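Local coordinates for 16S rRNA processing protein (Pseudomonas aeruginosa, PDB 2F1L), which probably acts as an accessory factor in the last step of 30S ribosomal subunit assembly, needed for efficient processing of 16S rRNA, at residues G34-Y39 with K82-R87; W54-D59 with R91-Y96. One frame throughout, in Å; residues are numbered along the deposited sequence.

Interaction 1 (G34-Y39 with K82-R87); sequences GEVKVY and KGLDDR
Leu84 reaches across to Gly34 and Val36 with the branched end of its side chain. Its CG sits anti to the backbone N (chi1 -180°) and lies 3.5 Å from Gly34 O, an apolar carbon resting on a carbonyl oxygen. The CD2 methyl of Leu84 meets Val36 CG1 at 4.1 Å, the two side chains crossing at about a right angle. On the strand side, CG1 is the branch used, anti to the carbonyl carbon of Val36. Gly34 itself sits against the backbone of Asp85 and Asp86: its CA lies 3.5 Å from Asp86 C, and a CA-H...O contact runs to Asp86 O. Its phi is 102°, and a CB there would run into the backbone of Leu84 to Asp86. The contact joins strand 35-40 of the antiparallel sheet in the RimM N-terminal domain, and the glycine just before it, to the loop that leaves strand 76-81, its neighbour in that sheet, for helix 87-91. Asp86 is the N-cap of this helix, its OD2 accepting from the backbone N of Glu88 and Glu89. No direct hydrogen bond links the segments; a water bridges them instead, 2.7 Å from Gly34 O and 2.6 Å from Leu84 O.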
ATOM      1  N   GLY A  34      23.714  19.460   0.254  1.00 35.07           N
ATOM      2  CA  GLY A  34      22.789  19.766  -0.817  1.00 36.07           C
ATOM      3  C   GLY A  34      21.838  18.683  -1.274  1.00 34.65           C
ATOM      4  O   GLY A  34      21.082  18.895  -2.232  1.00 31.42           O
ATOM      5  N   GLU A  35      21.860  17.528  -0.614  1.00 34.73           N
ATOM      6  CA  GLU A  35      20.863  16.500  -0.926  1.00 33.77           C
ATOM      7  C   GLU A  35      19.498  16.962  -0.461  1.00 33.61           C
ATOM      8  O   GLU A  35      19.371  17.820   0.445  1.00 30.63           O
ATOM      9  CB  GLU A  35      21.223  15.146  -0.317  1.00 32.11           C
ATOM     10  CG  GLU A  35      22.503  14.554  -0.978  1.00 41.49           C
ATOM     11  CD  GLU A  35      22.936  13.180  -0.456  1.00 36.59           C
ATOM     12  OE1 GLU A  35      22.205  12.538   0.329  1.00 45.57           O
ATOM     13  OE2 GLU A  35      24.014  12.719  -0.862  1.00 56.31           O
ATOM     14  N   VAL A  36      18.476  16.387  -1.100  1.00 31.68           N
ATOM     15  CA  VAL A  36      17.101  16.663  -0.742  1.00 30.77           C
ATOM     16  C   VAL A  36      16.404  15.384  -0.226  1.00 33.05           C
ATOM     17  O   VAL A  36      16.806  14.243  -0.526  1.00 33.42           O
ATOM     18  CB  VAL A  36      16.320  17.246  -1.934  1.00 30.16           C
ATOM     19  CG1 VAL A  36      16.834  18.625  -2.311  1.00 32.36           C
ATOM     20  CG2 VAL A  36      16.387  16.337  -3.158  1.00 32.32           C
ATOM     21  N   LYS A  37      15.350  15.593   0.551  1.00 33.70           N
ATOM     22  CA  LYS A  37      14.549  14.522   1.091  1.00 33.87           C
ATOM     23  C   LYS A  37      13.299  14.438   0.214  1.00 31.39           C
ATOM     24  O   LYS A  37      12.697  15.439  -0.145  1.00 31.30           O
ATOM     25  CB  LYS A  37      14.201  14.826   2.528  1.00 36.23           C
ATOM     26  CG  LYS A  37      13.620  13.669   3.317  1.00 36.18           C
ATOM     27  CD  LYS A  37      12.698  14.189   4.401  1.00 43.51           C
ATOM     28  CE  LYS A  37      12.805  13.464   5.744  1.00 51.08           C
ATOM     29  NZ  LYS A  37      11.551  13.794   6.483  1.00 52.60           N
ATOM     30  N   VAL A  38      12.960  13.216  -0.139  1.00 31.66           N
ATOM     31  CA  VAL A  38      12.046  12.915  -1.215  1.00 33.84           C
ATOM     32  C   VAL A  38      11.133  11.789  -0.759  1.00 33.71           C
ATOM     33  O   VAL A  38      11.599  10.788  -0.224  1.00 33.58           O
ATOM     34  CB  VAL A  38      12.850  12.488  -2.470  1.00 35.17           C
ATOM     35  CG1 VAL A  38      11.992  11.783  -3.463  1.00 42.47           C
ATOM     36  CG2 VAL A  38      13.462  13.722  -3.131  1.00 35.62           C
ATOM     37  N   TYR A  39       9.828  11.973  -0.922  1.00 32.92           N
ATOM     38  CA  TYR A  39       8.929  10.862  -0.788  1.00 33.53           C
ATOM     39  C   TYR A  39       8.837  10.207  -2.176  1.00 32.62           C
ATOM     40  O   TYR A  39       8.835  10.905  -3.207  1.00 31.74           O
ATOM     41  CB  TYR A  39       7.544  11.313  -0.309  1.00 36.60           C
ATOM     42  CG  TYR A  39       7.427  11.791   1.133  1.00 36.38           C
ATOM     43  CD1 TYR A  39       8.098  11.174   2.156  1.00 42.91           C
ATOM     44  CD2 TYR A  39       6.548  12.817   1.467  1.00 44.75           C
ATOM     45  CE1 TYR A  39       7.933  11.587   3.483  1.00 44.97           C
ATOM     46  CE2 TYR A  39       6.377  13.234   2.774  1.00 47.63           C
ATOM     47  CZ  TYR A  39       7.082  12.620   3.782  1.00 48.49           C
ATOM     48  OH  TYR A  39       6.944  13.039   5.095  1.00 40.28           O
ATOM     49  N   LYS A  82      22.263  17.158  -9.754  1.00 36.54           N
ATOM     50  CA  LYS A  82      23.478  17.676 -10.357  1.00 37.68           C
ATOM     51  C   LYS A  82      23.515  19.164 -10.125  1.00 36.83           C
ATOM     52  O   LYS A  82      22.527  19.840 -10.334  1.00 35.75           O
ATOM     53  CB  LYS A  82      23.568  17.352 -11.853  1.00 37.96           C
ATOM     54  CG  LYS A  82      24.910  17.730 -12.435  1.00 39.73           C
ATOM     55  CD  LYS A  82      25.126  17.202 -13.834  1.00 39.30           C
ATOM     56  CE  LYS A  82      26.419  17.754 -14.370  1.00 41.54           C
ATOM     57  NZ  LYS A  82      26.419  17.762 -15.855  1.00 48.99           N
ATOM     58  N   GLY A  83      24.650  19.646  -9.636  1.00 37.65           N
ATOM     59  CA  GLY A  83      24.865  21.073  -9.408  1.00 36.58           C
ATOM     60  C   GLY A  83      24.117  21.690  -8.237  1.00 35.29           C
ATOM     61  O   GLY A  83      24.076  22.914  -8.115  1.00 36.99           O
ATOM     62  N   LEU A  84      23.536  20.859  -7.379  1.00 33.53           N
ATOM     63  CA  LEU A  84      22.887  21.323  -6.147  1.00 33.62           C
ATOM     64  C   LEU A  84      23.779  20.859  -4.991  1.00 34.38           C
ATOM     65  O   LEU A  84      23.693  19.715  -4.537  1.00 36.79           O
ATOM     66  CB  LEU A  84      21.456  20.752  -6.058  1.00 33.30           C
ATOM     67  CG  LEU A  84      20.566  21.089  -4.875  1.00 31.55           C
ATOM     68  CD1 LEU A  84      20.418  22.572  -4.758  1.00 39.49           C
ATOM     69  CD2 LEU A  84      19.212  20.490  -5.028  1.00 30.77           C
ATOM     70  N   ASP A  85      24.658  21.749  -4.539  1.00 35.89           N
ATOM     71  CA  ASP A  85      25.735  21.382  -3.608  1.00 34.68           C
ATOM     72  C   ASP A  85      25.760  22.043  -2.237  1.00 35.05           C
ATOM     73  O   ASP A  85      26.756  21.933  -1.539  1.00 33.67           O
ATOM     74  CB  ASP A  85      27.070  21.574  -4.303  1.00 31.97           C
ATOM     75  CG  ASP A  85      27.131  20.837  -5.611  1.00 32.77           C
ATOM     76  OD1 ASP A  85      26.815  19.630  -5.644  1.00 37.28           O
ATOM     77  OD2 ASP A  85      27.484  21.460  -6.617  1.00 42.55           O
ATOM     78  N   ASP A  86      24.694  22.720  -1.819  1.00 38.13           N
ATOM     79  CA  ASP A  86      24.555  23.038  -0.372  1.00 38.80           C
ATOM     80  C   ASP A  86      23.128  23.101   0.098  1.00 35.17           C
ATOM     81  O   ASP A  86      22.183  23.267  -0.680  1.00 32.18           O
ATOM     82  CB  ASP A  86      25.224  24.356  -0.023  1.00 42.44           C
ATOM     83  CG  ASP A  86      24.497  25.507  -0.605  1.00 43.20           C
ATOM     84  OD1 ASP A  86      24.621  25.672  -1.816  1.00 53.37           O
ATOM     85  OD2 ASP A  86      23.753  26.182   0.121  1.00 35.36           O
ATOM     86  N   ARG A  87      22.995  22.996   1.410  1.00 34.00           N
ATOM     87  CA  ARG A  87      21.673  22.894   2.050  1.00 29.52           C
ATOM     88  C   ARG A  87      20.808  24.087   1.739  1.00 28.21           C
ATOM     89  O   ARG A  87      19.620  23.960   1.632  1.00 30.06           O
ATOM     90  CB  ARG A  87      21.849  22.732   3.556  1.00 29.39           C
ATOM     91  CG  ARG A  87      20.569  22.555   4.402  1.00 26.90           C
ATOM     92  CD  ARG A  87      20.981  22.620   5.849  1.00 29.30           C
ATOM     93  NE  ARG A  87      19.919  22.352   6.809  1.00 38.29           N
ATOM     94  CZ  ARG A  87      19.485  21.142   7.123  1.00 28.17           C
ATOM     95  NH1 ARG A  87      19.981  20.055   6.556  1.00 34.34           N
ATOM     96  NH2 ARG A  87      18.562  21.014   8.032  1.00 35.67           N
TER
HETATM   97  O   HOH W   1      21.939  17.760  -4.500  1.00 48.57           O

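Interaction 2 (W54-D59 with R91-Y96); sequences WTLRRD and RTFTGY
Arg58 and Tyr96 mark the closest approach of the two backbones, with CA atoms 4.8 Å apart, where strand 53-58 nears its end beside the loop 91-96. That loop folds through two overlapping turns, type I from Arg91 to Thr94 and type II from Phe93 to Tyr96, and the carbonyls of Thr92 and Thr94 are the ones that Arg58 finds. Its CG is anti to the backbone N (chi1 -174°), and the chain is bent at chi2 and chi3. Arg58 NH2 donates to Thr92 O at 2.7 Å and, more nearly straight (164°), to Thr94 O at 3.0 Å. Thr94 O lies in the guanidinium plane, whereas NH2 stands above the plane of that carbonyl. The loop connects helix 87-91 to strand 97-101, which pairs antiparallel with 53-58 in the RimM N-terminal domain. Here the Tyr96 ring is sandwiched. Over one face lies the Arg58 guanidinium in a cation-pi contact, CZ 3.9 Å from the ring centroid and the planes 37° apart. Leu56 CD1 lies over the opposite face, while Leu56 CB approaches Tyr96 CD1 to 3.6 Å. Leu56 CD1 also meets the edge of the Phe93 ring, 3.8 Å from Phe93 CD2. Beyond the two segments, Tyr96 OH hydrogen-bonds Glu61 OE2.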
ATOM      1  N   TRP A  54      14.527  14.298 -13.973  1.00 31.38           N
ATOM      2  CA  TRP A  54      13.401  14.710 -13.182  1.00 33.15           C
ATOM      3  C   TRP A  54      12.772  15.999 -13.719  1.00 34.79           C
ATOM      4  O   TRP A  54      13.444  17.023 -13.861  1.00 35.47           O
ATOM      5  CB  TRP A  54      13.916  14.925 -11.755  1.00 36.34           C
ATOM      6  CG  TRP A  54      14.190  13.651 -11.020  1.00 33.18           C
ATOM      7  CD1 TRP A  54      14.253  12.396 -11.540  1.00 33.23           C
ATOM      8  CD2 TRP A  54      14.402  13.521  -9.636  1.00 30.95           C
ATOM      9  NE1 TRP A  54      14.471  11.495 -10.560  1.00 30.49           N
ATOM     10  CE2 TRP A  54      14.593  12.164  -9.373  1.00 34.44           C
ATOM     11  CE3 TRP A  54      14.451  14.425  -8.586  1.00 33.80           C
ATOM     12  CZ2 TRP A  54      14.813  11.675  -8.085  1.00 35.07           C
ATOM     13  CZ3 TRP A  54      14.698  13.941  -7.320  1.00 38.71           C
ATOM     14  CH2 TRP A  54      14.874  12.584  -7.078  1.00 35.01           C
ATOM     15  N   THR A  55      11.483  15.950 -14.016  1.00 34.01           N
ATOM     16  CA  THR A  55      10.757  17.134 -14.390  1.00 34.21           C
ATOM     17  C   THR A  55      10.088  17.667 -13.137  1.00 35.58           C
ATOM     18  O   THR A  55       9.106  17.103 -12.666  1.00 37.83           O
ATOM     19  CB  THR A  55       9.690  16.807 -15.410  1.00 34.71           C
ATOM     20  OG1 THR A  55      10.298  16.135 -16.513  1.00 40.76           O
ATOM     21  CG2 THR A  55       8.998  18.064 -15.897  1.00 31.56           C
ATOM     22  N   LEU A  56      10.614  18.746 -12.579  1.00 34.78           N
ATOM     23  CA  LEU A  56      10.082  19.238 -11.333  1.00 34.79           C
ATOM     24  C   LEU A  56       8.979  20.222 -11.615  1.00 34.95           C
ATOM     25  O   LEU A  56       9.113  21.064 -12.502  1.00 37.41           O
ATOM     26  CB  LEU A  56      11.178  19.890 -10.526  1.00 35.26           C
ATOM     27  CG  LEU A  56      12.377  18.984 -10.247  1.00 38.66           C
ATOM     28  CD1 LEU A  56      13.413  19.799  -9.487  1.00 35.98           C
ATOM     29  CD2 LEU A  56      11.956  17.708  -9.474  1.00 35.18           C
ATOM     30  N   ARG A  57       7.893  20.122 -10.864  1.00 33.01           N
ATOM     31  CA  ARG A  57       6.784  21.015 -11.046  1.00 34.21           C
ATOM     32  C   ARG A  57       6.237  21.485  -9.726  1.00 35.76           C
ATOM     33  O   ARG A  57       5.916  20.658  -8.886  1.00 35.90           O
ATOM     34  CB  ARG A  57       5.674  20.296 -11.773  1.00 35.90           C
ATOM     35  CG  ARG A  57       4.516  21.213 -12.134  1.00 42.55           C
ATOM     36  CD  ARG A  57       3.489  20.442 -12.865  1.00 39.11           C
ATOM     37  NE  ARG A  57       2.838  19.491 -11.982  1.00 39.00           N
ATOM     38  CZ  ARG A  57       2.318  18.329 -12.370  1.00 43.99           C
ATOM     39  NH1 ARG A  57       2.378  17.925 -13.636  1.00 47.41           N
ATOM     40  NH2 ARG A  57       1.745  17.547 -11.475  1.00 43.15           N
ATOM     41  N   ARG A  58       6.130  22.805  -9.558  1.00 38.27           N
ATOM     42  CA  ARG A  58       5.541  23.412  -8.370  1.00 39.54           C
ATOM     43  C   ARG A  58       4.664  24.597  -8.770  1.00 41.72           C
ATOM     44  O   ARG A  58       5.134  25.484  -9.454  1.00 41.32           O
ATOM     45  CB  ARG A  58       6.640  23.913  -7.441  1.00 39.40           C
ATOM     46  CG  ARG A  58       6.101  24.437  -6.121  1.00 43.66           C
ATOM     47  CD  ARG A  58       6.829  25.667  -5.623  1.00 50.15           C
ATOM     48  NE  ARG A  58       8.057  25.225  -5.017  1.00 43.11           N
ATOM     49  CZ  ARG A  58       9.275  25.584  -5.381  1.00 52.35           C
ATOM     50  NH1 ARG A  58       9.483  26.465  -6.350  1.00 43.78           N
ATOM     51  NH2 ARG A  58      10.316  25.043  -4.748  1.00 56.66           N
ATOM     52  N   ASP A  59       3.407  24.626  -8.323  1.00 44.59           N
ATOM     53  CA  ASP A  59       2.454  25.695  -8.701  1.00 46.45           C
ATOM     54  C   ASP A  59       2.503  26.004 -10.196  1.00 46.14           C
ATOM     55  O   ASP A  59       2.631  27.160 -10.586  1.00 45.90           O
ATOM     56  CB  ASP A  59       2.724  26.995  -7.920  1.00 47.25           C
ATOM     57  CG  ASP A  59       2.657  26.799  -6.419  1.00 55.32           C
ATOM     58  OD1 ASP A  59       1.636  26.258  -5.943  1.00 66.19           O
ATOM     59  OD2 ASP A  59       3.628  27.180  -5.716  1.00 65.28           O
ATOM     60  N   ARG A  91      16.963  24.018  -0.008  1.00 30.74           N
ATOM     61  CA  ARG A  91      15.720  24.385   0.634  1.00 31.77           C
ATOM     62  C   ARG A  91      14.749  24.862  -0.411  1.00 32.76           C
ATOM     63  O   ARG A  91      13.566  24.608  -0.301  1.00 35.40           O
ATOM     64  CB  ARG A  91      15.914  25.550   1.588  1.00 30.74           C
ATOM     65  CG  ARG A  91      16.434  25.199   2.903  1.00 33.00           C
ATOM     66  CD  ARG A  91      16.541  26.459   3.826  1.00 36.30           C
ATOM     67  NE  ARG A  91      17.671  26.275   4.726  1.00 34.03           N
ATOM     68  CZ  ARG A  91      17.610  25.569   5.852  1.00 44.75           C
ATOM     69  NH1 ARG A  91      18.710  25.411   6.627  1.00 37.80           N
ATOM     70  NH2 ARG A  91      16.447  25.015   6.207  1.00 39.80           N
ATOM     71  N   THR A  92      15.254  25.575  -1.412  1.00 31.42           N
ATOM     72  CA  THR A  92      14.406  26.155  -2.427  1.00 30.37           C
ATOM     73  C   THR A  92      13.795  25.128  -3.333  1.00 30.11           C
ATOM     74  O   THR A  92      12.923  25.467  -4.081  1.00 29.06           O
ATOM     75  CB  THR A  92      15.161  27.180  -3.302  1.00 30.16           C
ATOM     76  OG1 THR A  92      16.068  26.501  -4.148  1.00 30.96           O
ATOM     77  CG2 THR A  92      15.953  28.152  -2.430  1.00 35.56           C
ATOM     78  N   PHE A  93      14.214  23.868  -3.249  1.00 32.74           N
ATOM     79  CA  PHE A  93      13.580  22.781  -4.008  1.00 32.38           C
ATOM     80  C   PHE A  93      12.377  22.172  -3.334  1.00 32.15           C
ATOM     81  O   PHE A  93      11.663  21.354  -3.955  1.00 27.81           O
ATOM     82  CB  PHE A  93      14.610  21.706  -4.346  1.00 33.74           C
ATOM     83  CG  PHE A  93      15.468  22.106  -5.479  1.00 32.44           C
ATOM     84  CD1 PHE A  93      16.328  23.181  -5.346  1.00 31.88           C
ATOM     85  CD2 PHE A  93      15.319  21.510  -6.723  1.00 42.71           C
ATOM     86  CE1 PHE A  93      17.086  23.620  -6.421  1.00 40.26           C
ATOM     87  CE2 PHE A  93      16.083  21.934  -7.820  1.00 38.26           C
ATOM     88  CZ  PHE A  93      16.954  23.000  -7.669  1.00 37.81           C
ATOM     89  N   THR A  94      12.120  22.587  -2.089  1.00 31.42           N
ATOM     90  CA  THR A  94      11.021  22.011  -1.306  1.00 32.25           C
ATOM     91  C   THR A  94       9.675  22.269  -1.987  1.00 33.03           C
ATOM     92  O   THR A  94       9.423  23.351  -2.431  1.00 34.34           O
ATOM     93  CB  THR A  94      11.044  22.568   0.140  1.00 33.61           C
ATOM     94  OG1 THR A  94      12.100  21.921   0.888  1.00 28.51           O
ATOM     95  CG2 THR A  94       9.713  22.361   0.848  1.00 31.50           C
ATOM     96  N   GLY A  95       8.820  21.259  -2.110  1.00 34.01           N
ATOM     97  CA  GLY A  95       7.500  21.455  -2.696  1.00 30.26           C
ATOM     98  C   GLY A  95       7.429  21.131  -4.176  1.00 30.66           C
ATOM     99  O   GLY A  95       6.366  21.234  -4.757  1.00 29.98           O
ATOM    100  N   TYR A  96       8.542  20.739  -4.795  1.00 31.42           N
ATOM    101  CA  TYR A  96       8.531  20.308  -6.200  1.00 31.75           C
ATOM    102  C   TYR A  96       8.096  18.866  -6.334  1.00 33.69           C
ATOM    103  O   TYR A  96       8.658  17.962  -5.720  1.00 34.32           O
ATOM    104  CB  TYR A  96       9.919  20.402  -6.814  1.00 34.58           C
ATOM    105  CG  TYR A  96      10.254  21.757  -7.381  1.00 37.08           C
ATOM    106  CD1 TYR A  96       9.516  22.301  -8.406  1.00 43.19           C
ATOM    107  CD2 TYR A  96      11.343  22.470  -6.930  1.00 50.18           C
ATOM    108  CE1 TYR A  96       9.826  23.533  -8.936  1.00 42.54           C
ATOM    109  CE2 TYR A  96      11.652  23.707  -7.460  1.00 45.34           C
ATOM    110  CZ  TYR A  96      10.892  24.223  -8.452  1.00 39.47           C
ATOM    111  OH  TYR A  96      11.199  25.441  -8.972  1.00 43.56           O
TER

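Interactions 1 and 2 lie about 11 Å apart, centre to centre, on one side of the chain's centre, and they touch through Leu84 CD1 and Phe93 CE1 at 3.9 Å. Leu84 thus turns one methyl to strand 35-40 and the other to the Phe93 ring, which in turn meets Leu56 on strand 53-58. Helix 87-91 links 82-87 to 91-96, and this one connection meets both strands 35-40 and 53-58 of the same antiparallel sheet. The segments of the two contacts alternate along the chain. The side chains of Leu84 and Phe93 each lie about 4 Å from a bound glycerol, probably from the crystallisation liquor.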